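Local coordinates for protein galactokinase (Bifidobacterium longum subsp. infantis ATCC 15697 = JCM 1222 = DSM 20088, PDB 6TEQ) that probably phosphorylates galactose with ATP as a galactokinase of the GHMP kinase family, and binds 2-deoxy-2-fluoro-galactose, at residues Cys55-Leu60 against His202-Asp207; His62-Ala67 against Ala127-Cys132. All blocks are in the same frame, centred on the assembly; numbering follows the deposited sequence. Where two conformers were deposited one is given.

Interaction 1. Residues Cys55-Leu60 against His202-Asp207; sequences CLPIAL and HALLLD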
ATOM      1  N   CYS A  55       2.165 -10.425   5.163  0.50 10.40           N
ATOM      2  CA  CYS A  55       1.932  -8.973   5.358  0.50  9.04           C
ATOM      3  C   CYS A  55       0.699  -8.797   6.224  0.50 10.42           C
ATOM      4  O   CYS A  55      -0.074  -9.763   6.388  0.50  9.84           O
ATOM      5  CB  CYS A  55       1.772  -8.226   4.036  0.50  7.66           C
ATOM      6  SG  CYS A  55       2.976  -8.702   2.764  0.50  7.64           S
ATOM      7  N   LEU A  56       0.521  -7.588   6.731  1.00 10.41           N
ATOM      8  CA  LEU A  56      -0.634  -7.262   7.584  1.00 11.20           C
ATOM      9  C   LEU A  56      -1.082  -5.830   7.391  1.00 11.09           C
ATOM     10  O   LEU A  56      -0.913  -5.013   8.303  1.00 11.23           O
ATOM     11  CB  LEU A  56      -0.266  -7.584   9.033  1.00 10.53           C
ATOM     12  CG  LEU A  56      -1.447  -7.639   9.985  1.00 11.60           C
ATOM     13  CD1 LEU A  56      -2.356  -8.835   9.675  1.00 11.43           C
ATOM     14  CD2 LEU A  56      -0.954  -7.718  11.407  1.00 13.30           C
ATOM     15  N   PRO A  57      -1.674  -5.525   6.215  1.00 11.65           N
ATOM     16  CA  PRO A  57      -2.199  -4.174   6.023  1.00 12.07           C
ATOM     17  C   PRO A  57      -3.633  -3.993   6.511  1.00 11.86           C
ATOM     18  O   PRO A  57      -4.365  -4.928   6.732  1.00 12.28           O
ATOM     19  CB  PRO A  57      -2.168  -4.025   4.495  1.00 12.36           C
ATOM     20  CG  PRO A  57      -2.423  -5.443   3.966  1.00 12.66           C
ATOM     21  CD  PRO A  57      -1.625  -6.334   4.955  1.00 12.02           C
ATOM     22  N   ILE A  58      -3.923  -2.712   6.746  1.00 11.17           N
ATOM     23  CA  ILE A  58      -5.303  -2.194   6.908  1.00  9.63           C
ATOM     24  C   ILE A  58      -5.553  -1.208   5.792  1.00 10.99           C
ATOM     25  O   ILE A  58      -4.585  -0.562   5.283  1.00 12.00           O
ATOM     26  CB  ILE A  58      -5.525  -1.560   8.283  1.00 11.56           C
ATOM     27  CG1 ILE A  58      -4.605  -0.374   8.535  1.00 13.07           C
ATOM     28  CG2 ILE A  58      -5.399  -2.620   9.356  1.00 11.37           C
ATOM     29  CD1 ILE A  58      -4.994   0.483   9.684  1.00 13.31           C
ATOM     30  N   ALA A  59      -6.816  -1.070   5.458  1.00 10.81           N
ATOM     31  CA  ALA A  59      -7.238  -0.035   4.506  1.00 12.07           C
ATOM     32  C   ALA A  59      -7.497   1.228   5.318  1.00 11.56           C
ATOM     33  O   ALA A  59      -8.201   1.183   6.376  1.00 15.07           O
ATOM     34  CB  ALA A  59      -8.470  -0.467   3.781  1.00 12.21           C
ATOM     35  N   LEU A  60      -6.995   2.359   4.854  1.00 11.27           N
ATOM     36  CA  LEU A  60      -7.328   3.651   5.468  1.00 11.41           C
ATOM     37  C   LEU A  60      -8.756   4.082   5.121  1.00 11.35           C
ATOM     38  O   LEU A  60      -9.338   3.666   4.123  1.00 12.27           O
ATOM     39  CB  LEU A  60      -6.321   4.694   5.016  1.00 12.67           C
ATOM     40  CG  LEU A  60      -4.926   4.579   5.595  1.00 13.92           C
ATOM     41  CD1 LEU A  60      -4.046   5.531   4.829  1.00 14.59           C
ATOM     42  CD2 LEU A  60      -4.934   4.945   7.068  1.00 14.85           C
ATOM     43  N   HIS A 202     -10.618  -4.850  10.717  1.00 12.54           N
ATOM     44  CA  HIS A 202      -9.716  -6.000  10.577  1.00 11.25           C
ATOM     45  C   HIS A 202      -8.467  -5.610   9.794  1.00 10.17           C
ATOM     46  O   HIS A 202      -8.555  -4.722   8.932  1.00 12.08           O
ATOM     47  CB  HIS A 202     -10.440  -7.133   9.849  1.00 12.34           C
ATOM     48  CG  HIS A 202     -11.574  -7.680  10.614  1.00 14.27           C
ATOM     49  ND1 HIS A 202     -12.773  -7.012  10.722  1.00 14.95           N
ATOM     50  CD2 HIS A 202     -11.668  -8.805  11.346  1.00 16.51           C
ATOM     51  CE1 HIS A 202     -13.589  -7.755  11.459  1.00 16.41           C
ATOM     52  NE2 HIS A 202     -12.933  -8.862  11.884  1.00 17.85           N
ATOM     53  N   ALA A 203      -7.374  -6.317  10.091  1.00 12.09           N
ATOM     54  CA  ALA A 203      -6.160  -6.333   9.282  1.00 11.34           C
ATOM     55  C   ALA A 203      -6.196  -7.568   8.391  1.00 11.90           C
ATOM     56  O   ALA A 203      -6.760  -8.579   8.805  1.00 14.88           O
ATOM     57  CB  ALA A 203      -4.975  -6.267  10.235  1.00 14.21           C
ATOM     58  N   LEU A 204      -5.580  -7.456   7.247  1.00 10.05           N
ATOM     59  CA  LEU A 204      -5.568  -8.503   6.268  1.00 11.79           C
ATOM     60  C   LEU A 204      -4.270  -9.322   6.392  1.00 11.41           C
ATOM     61  O   LEU A 204      -3.141  -8.833   6.034  1.00 12.88           O
ATOM     62  CB  LEU A 204      -5.672  -7.863   4.896  1.00 12.28           C
ATOM     63  CG  LEU A 204      -5.794  -8.877   3.755  1.00 12.93           C
ATOM     64  CD1 LEU A 204      -7.202  -9.419   3.711  1.00 17.50           C
ATOM     65  CD2 LEU A 204      -5.436  -8.247   2.431  1.00 13.91           C
ATOM     66  N   LEU A 205      -4.293 -10.478   7.060  1.00 11.04           N
ATOM     67  CA  LEU A 205      -3.048 -11.323   7.096  1.00 10.19           C
ATOM     68  C   LEU A 205      -2.936 -12.011   5.726  1.00 12.40           C
ATOM     69  O   LEU A 205      -3.697 -12.938   5.412  1.00 12.02           O
ATOM     70  CB  LEU A 205      -3.163 -12.326   8.240  1.00 12.16           C
ATOM     71  CG  LEU A 205      -2.024 -13.307   8.337  1.00 13.27           C
ATOM     72  CD1 LEU A 205      -0.660 -12.635   8.428  1.00 15.61           C
ATOM     73  CD2 LEU A 205      -2.272 -14.249   9.485  1.00 12.80           C
ATOM     74  N   LEU A 206      -2.064 -11.442   4.909  1.00 11.80           N
ATOM     75  CA  LEU A 206      -1.936 -11.776   3.481  1.00 12.80           C
ATOM     76  C   LEU A 206      -0.708 -12.663   3.339  1.00 11.93           C
ATOM     77  O   LEU A 206       0.406 -12.301   3.734  1.00 13.35           O
ATOM     78  CB  LEU A 206      -1.826 -10.467   2.716  1.00 13.88           C
ATOM     79  CG  LEU A 206      -1.473 -10.636   1.246  1.00 13.95           C
ATOM     80  CD1 LEU A 206      -2.650 -11.228   0.506  1.00 16.43           C
ATOM     81  CD2 LEU A 206      -1.085  -9.306   0.658  1.00 13.92           C
ATOM     82  N   ASP A 207      -0.926 -13.836   2.758  1.00 11.87           N
ATOM     83  CA  ASP A 207       0.125 -14.780   2.463  1.00 13.03           C
ATOM     84  C   ASP A 207       0.434 -14.711   0.996  1.00 14.41           C
ATOM     85  O   ASP A 207      -0.452 -15.033   0.206  1.00 14.42           O
ATOM     86  CB  ASP A 207      -0.317 -16.148   2.971  1.00 11.85           C
ATOM     87  CG  ASP A 207       0.762 -17.217   2.882  1.00 12.54           C
ATOM     88  OD1 ASP A 207       1.636 -17.118   1.997  1.00 13.74           O
ATOM     89  OD2 ASP A 207       0.709 -18.142   3.751  1.00 16.93           O
TER
HETATM   90  O   HOH W   1      -8.897  -2.475   6.924  1.00 12.97           O

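Interaction 2. Residues His62-Ala67 against Ala127-Cys132; sequences HRTFIA and AAFVSC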
ATOM      1  N   HIS A  62      -9.217   6.942   4.000  1.00 10.36           N
ATOM      2  CA  HIS A  62      -8.836   7.859   2.901  1.00 11.13           C
ATOM      3  C   HIS A  62      -8.929   7.071   1.599  1.00 10.23           C
ATOM      4  O   HIS A  62      -8.279   6.005   1.468  1.00 12.15           O
ATOM      5  CB  HIS A  62      -7.408   8.364   3.059  1.00 12.26           C
ATOM      6  CG  HIS A  62      -7.238   9.145   4.310  1.00 12.13           C
ATOM      7  ND1 HIS A  62      -7.233   8.509   5.537  1.00 12.45           N
ATOM      8  CD2 HIS A  62      -7.115  10.474   4.535  1.00 11.90           C
ATOM      9  CE1 HIS A  62      -7.141   9.436   6.490  1.00 12.68           C
ATOM     10  NE2 HIS A  62      -7.024  10.645   5.894  1.00 11.95           N
ATOM     11  N   ARG A  63      -9.694   7.562   0.631  1.00 10.32           N
ATOM     12  CA  ARG A  63      -9.986   6.882  -0.626  1.00 12.21           C
ATOM     13  C   ARG A  63      -9.711   7.796  -1.813  1.00 12.06           C
ATOM     14  O   ARG A  63      -9.808   9.067  -1.679  1.00 13.91           O
ATOM     15  CB  ARG A  63     -11.399   6.367  -0.628  1.00 11.77           C
ATOM     16  CG  ARG A  63     -11.663   5.328   0.477  1.00 12.52           C
ATOM     17  CD  ARG A  63     -13.116   5.185   0.866  1.00 15.06           C
ATOM     18  NE  ARG A  63     -13.955   4.383  -0.031  1.00 13.56           N
ATOM     19  CZ  ARG A  63     -14.007   3.057  -0.082  1.00 14.74           C
ATOM     20  NH1 ARG A  63     -13.230   2.317   0.687  1.00 14.58           N
ATOM     21  NH2 ARG A  63     -14.882   2.469  -0.884  1.00 17.08           N
ATOM     22  N   THR A  64      -9.495   7.130  -2.943  1.00 11.37           N
ATOM     23  CA  THR A  64      -9.526   7.754  -4.280  1.00 11.07           C
ATOM     24  C   THR A  64     -10.909   7.417  -4.849  1.00 11.54           C
ATOM     25  O   THR A  64     -11.232   6.204  -4.956  1.00 12.66           O
ATOM     26  CB  THR A  64      -8.411   7.231  -5.161  1.00 14.00           C
ATOM     27  OG1 THR A  64      -7.228   7.715  -4.541  1.00 13.34           O
ATOM     28  CG2 THR A  64      -8.458   7.650  -6.618  1.00 15.14           C
ATOM     29  N   PHE A  65     -11.615   8.429  -5.325  1.00 13.52           N
ATOM     30  CA  PHE A  65     -12.941   8.323  -5.926  1.00 11.67           C
ATOM     31  C   PHE A  65     -12.835   8.540  -7.415  1.00 12.67           C
ATOM     32  O   PHE A  65     -12.118   9.442  -7.880  1.00 14.60           O
ATOM     33  CB  PHE A  65     -13.908   9.365  -5.363  1.00 13.04           C
ATOM     34  CG  PHE A  65     -14.233   9.093  -3.921  1.00 13.02           C
ATOM     35  CD1 PHE A  65     -13.373   9.502  -2.932  1.00 14.58           C
ATOM     36  CD2 PHE A  65     -15.473   8.605  -3.546  1.00 12.75           C
ATOM     37  CE1 PHE A  65     -13.664   9.216  -1.615  1.00 16.11           C
ATOM     38  CE2 PHE A  65     -15.748   8.279  -2.232  1.00 14.55           C
ATOM     39  CZ  PHE A  65     -14.852   8.630  -1.268  1.00 15.76           C
ATOM     40  N   ILE A  66     -13.380   7.585  -8.150  1.00 14.01           N
ATOM     41  CA  ILE A  66     -13.338   7.622  -9.627  1.00 11.71           C
ATOM     42  C   ILE A  66     -14.769   7.733 -10.110  1.00 14.75           C
ATOM     43  O   ILE A  66     -15.584   6.816  -9.868  1.00 13.11           O
ATOM     44  CB  ILE A  66     -12.663   6.430 -10.279  1.00 11.91           C
ATOM     45  CG1 ILE A  66     -12.455   6.593 -11.799  1.00 11.65           C
ATOM     46  CG2 ILE A  66     -13.291   5.108  -9.878  1.00 12.62           C
ATOM     47  CD1 ILE A  66     -11.871   5.376 -12.452  1.00 11.71           C
ATOM     48  N   ALA A  67     -15.046   8.807 -10.825  1.00 15.12           N
ATOM     49  CA  ALA A  67     -16.308   8.907 -11.621  1.00 15.31           C
ATOM     50  C   ALA A  67     -15.956   8.379 -13.022  1.00 14.79           C
ATOM     51  O   ALA A  67     -14.977   8.856 -13.614  1.00 15.19           O
ATOM     52  CB  ALA A  67     -16.807  10.327 -11.619  1.00 15.66           C
ATOM     53  N   ALA A 127     -12.831   9.186 -17.325  1.00 17.42           N
ATOM     54  CA  ALA A 127     -12.830   9.176 -15.851  1.00 15.58           C
ATOM     55  C   ALA A 127     -12.330  10.493 -15.272  1.00 14.95           C
ATOM     56  O   ALA A 127     -11.443  11.163 -15.884  1.00 14.86           O
ATOM     57  CB  ALA A 127     -12.065   7.995 -15.299  1.00 16.41           C
ATOM     58  N   ALA A 128     -12.803  10.712 -14.074  1.00 14.14           N
ATOM     59  CA  ALA A 128     -12.379  11.819 -13.197  1.00 13.60           C
ATOM     60  C   ALA A 128     -12.059  11.230 -11.826  1.00 13.99           C
ATOM     61  O   ALA A 128     -12.848  10.510 -11.225  1.00 15.34           O
ATOM     62  CB  ALA A 128     -13.399  12.890 -13.071  1.00 14.85           C
ATOM     63  N   PHE A 129     -10.891  11.571 -11.335  1.00 13.83           N
ATOM     64  CA  PHE A 129     -10.420  11.134  -9.996  1.00 12.41           C
ATOM     65  C   PHE A 129     -10.342  12.324  -9.024  1.00 13.87           C
ATOM     66  O   PHE A 129      -9.798  13.394  -9.368  1.00 14.78           O
ATOM     67  CB  PHE A 129      -8.986  10.599 -10.123  1.00 13.81           C
ATOM     68  CG  PHE A 129      -8.907   9.368 -10.930  1.00 12.91           C
ATOM     69  CD1 PHE A 129      -9.110   8.151 -10.316  1.00 12.78           C
ATOM     70  CD2 PHE A 129      -8.757   9.412 -12.307  1.00 12.09           C
ATOM     71  CE1 PHE A 129      -8.997   6.980 -11.046  1.00 13.24           C
ATOM     72  CE2 PHE A 129      -8.676   8.240 -13.031  1.00 13.83           C
ATOM     73  CZ  PHE A 129      -8.843   7.045 -12.412  1.00 12.34           C
ATOM     74  N   VAL A 130     -10.842  12.101  -7.820  1.00 13.64           N
ATOM     75  CA  VAL A 130     -10.671  12.962  -6.639  1.00 12.01           C
ATOM     76  C   VAL A 130     -10.164  12.047  -5.522  1.00 14.33           C
ATOM     77  O   VAL A 130     -10.751  11.021  -5.299  1.00 16.00           O
ATOM     78  CB  VAL A 130     -11.943  13.721  -6.235  1.00 14.68           C
ATOM     79  CG1 VAL A 130     -11.694  14.444  -4.956  1.00 18.81           C
ATOM     80  CG2 VAL A 130     -12.385  14.673  -7.372  1.00 16.51           C
ATOM     81  N   SER A 131      -9.040  12.419  -4.883  1.00 14.92           N
ATOM     82  CA  SER A 131      -8.452  11.606  -3.816  1.00 14.55           C
ATOM     83  C   SER A 131      -8.209  12.424  -2.557  1.00 11.50           C
ATOM     84  O   SER A 131      -7.948  13.635  -2.652  1.00 15.95           O
ATOM     85  CB  SER A 131      -7.170  10.971  -4.332  1.00 14.42           C
ATOM     86  OG  SER A 131      -6.659  10.029  -3.429  1.00 14.17           O
ATOM     87  N   CYS A 132      -8.142  11.736  -1.430  1.00 14.22           N
ATOM     88  CA  CYS A 132      -7.550  12.295  -0.211  1.00 15.45           C
ATOM     89  C   CYS A 132      -6.410  11.374   0.293  1.00 13.35           C
ATOM     90  O   CYS A 132      -6.049  11.537   1.455  1.00 14.22           O
ATOM     91  CB  CYS A 132      -8.613  12.518   0.835  1.00 16.08           C
ATOM     92  SG  CYS A 132      -9.438  10.987   1.328  1.00 15.40           S
TER

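Interaction 1. Residues Cys55-Leu60 against His202-Asp207
Cys55-Leu60 and His202-Asp207 are antiparallel neighbours in the large mixed sheet, in a buried contact; the N-to-C directions of strands 57-60 and 202-207 are 137° apart, a splayed antiparallel pair. Cys55 and Leu206 form a hydrogen-bonded pair: Cys55 N bonds to Leu206 O at 2.9 Å and Leu206 N returns a bond to Cys55 O at 3.0 Å. Further on, Leu204 N gives a nearly straight bond to Pro57 O (2.9 Å, 174°). Beyond it the backbones part, and a water bridges the gap by accepting from Ala59 N and lying within hydrogen-bonding distance of His202 O.

On the face bearing Leu56, its CG stands anti to the backbone N (chi1 -165°), 3.8 Å from Ala203 CB. Leu56 CD1 lies against Ala203 CB at 3.7 Å and near the backbone N and CA of Leu205. Ile58 adds only its CG2 branch, 3.8 Å from Ala203 CB, so Ala203 CB sits between Leu56 CD1 and Ile58 CG2. Leu56 and Leu205 also meet Val314 of helix 294-318, which packs on this face. On the other face Pro57 and Leu204 cross obliquely, CG to CB at 4.2 Å, while Pro57 CD sits 3.1 Å from Leu204 O. Leu204 and Leu206 continue onto Val218 of strand 218-222.

The side chain of Cys55 is about 4 Å from that of the galactose-binding Asp49 and about 6 Å from the bound fluorogalactose, and Pro57 lies beside Arg40. This places the pairing beside the sugar pocket of a GHMP-family kinase, with Cys55-Leu60 in the galactokinase galactose-binding signature.

Interaction 2. Residues His62-Ala67 against Ala127-Cys132
Ile66 and Phe129, a non-hydrogen-bonded antiparallel pair, form the tightly packed part of this contact. Their side chains lie side by side, pointing the same way. Ile66 CG1 sits over one face of the Phe129 ring, 3.9 Å from its centroid and displaced toward the rim, in a CH-pi contact, and Ile66 CD1 reaches Phe129 CZ at 3.5 Å. Thr64 CG2 meets the ring's edge near CD1 of Phe129. Phe129 CG is anti to its carbonyl carbon (chi1 -66°), and Thr149 of helix 141-156 touches both Ile66 and Phe129. An alanine at Phe129 would probably open a gap beside Ile66, whose CG1 and CD1 would lose the ring they pack on.

The backbone is regular antiparallel sheet: Phe65 N to Val130 O spans 2.7 Å, and paired bonds also join Ala67 with Ala128. It belongs to the GHMP-kinase fold, with helix 12-27 touching Ala67, Ala128 and Val130 on the other face.

Toward Ser131 and Cys132 the contact becomes polar and reaches solvent. Exposed Ser131 has OG anti to its backbone N (chi1 -171°) and shares a 2.6 Å hydrogen bond with Thr64 OG1; the same OG accepts from Val133 N. Its side chain is about 5 Å from that of Ser141, which binds ADP in another structure of this protein, none being bound here. At the end, Cys132 N bonds to Arg63 O at 3.2 Å; beside it the pairing is looser, Arg63 N making a weak 3.5 Å bond to Cys132 SG, while Cys132 O lies at the edge of the His62 ring.

Overall arrangement
Strand 54-70 carries both contacts: interaction 1 uses its first part and interaction 2 a later part, with their centres about 22 Å apart and different neighbours in the same mixed sheet. Both are largely buried, but interaction 1 lies nearer the centre of the chain (about 10 Å against 16 Å), and exposed Ser131 gives interaction 2 an outer end. Pairing is sparse in interaction 1, with three direct backbone bonds, a bridging water and aliphatic packing near the sugar. Interaction 2 is more regular, at 164° between strands, and adds an aromatic ring and a hydroxyl pair near residues that bind ADP in another structure of the protein.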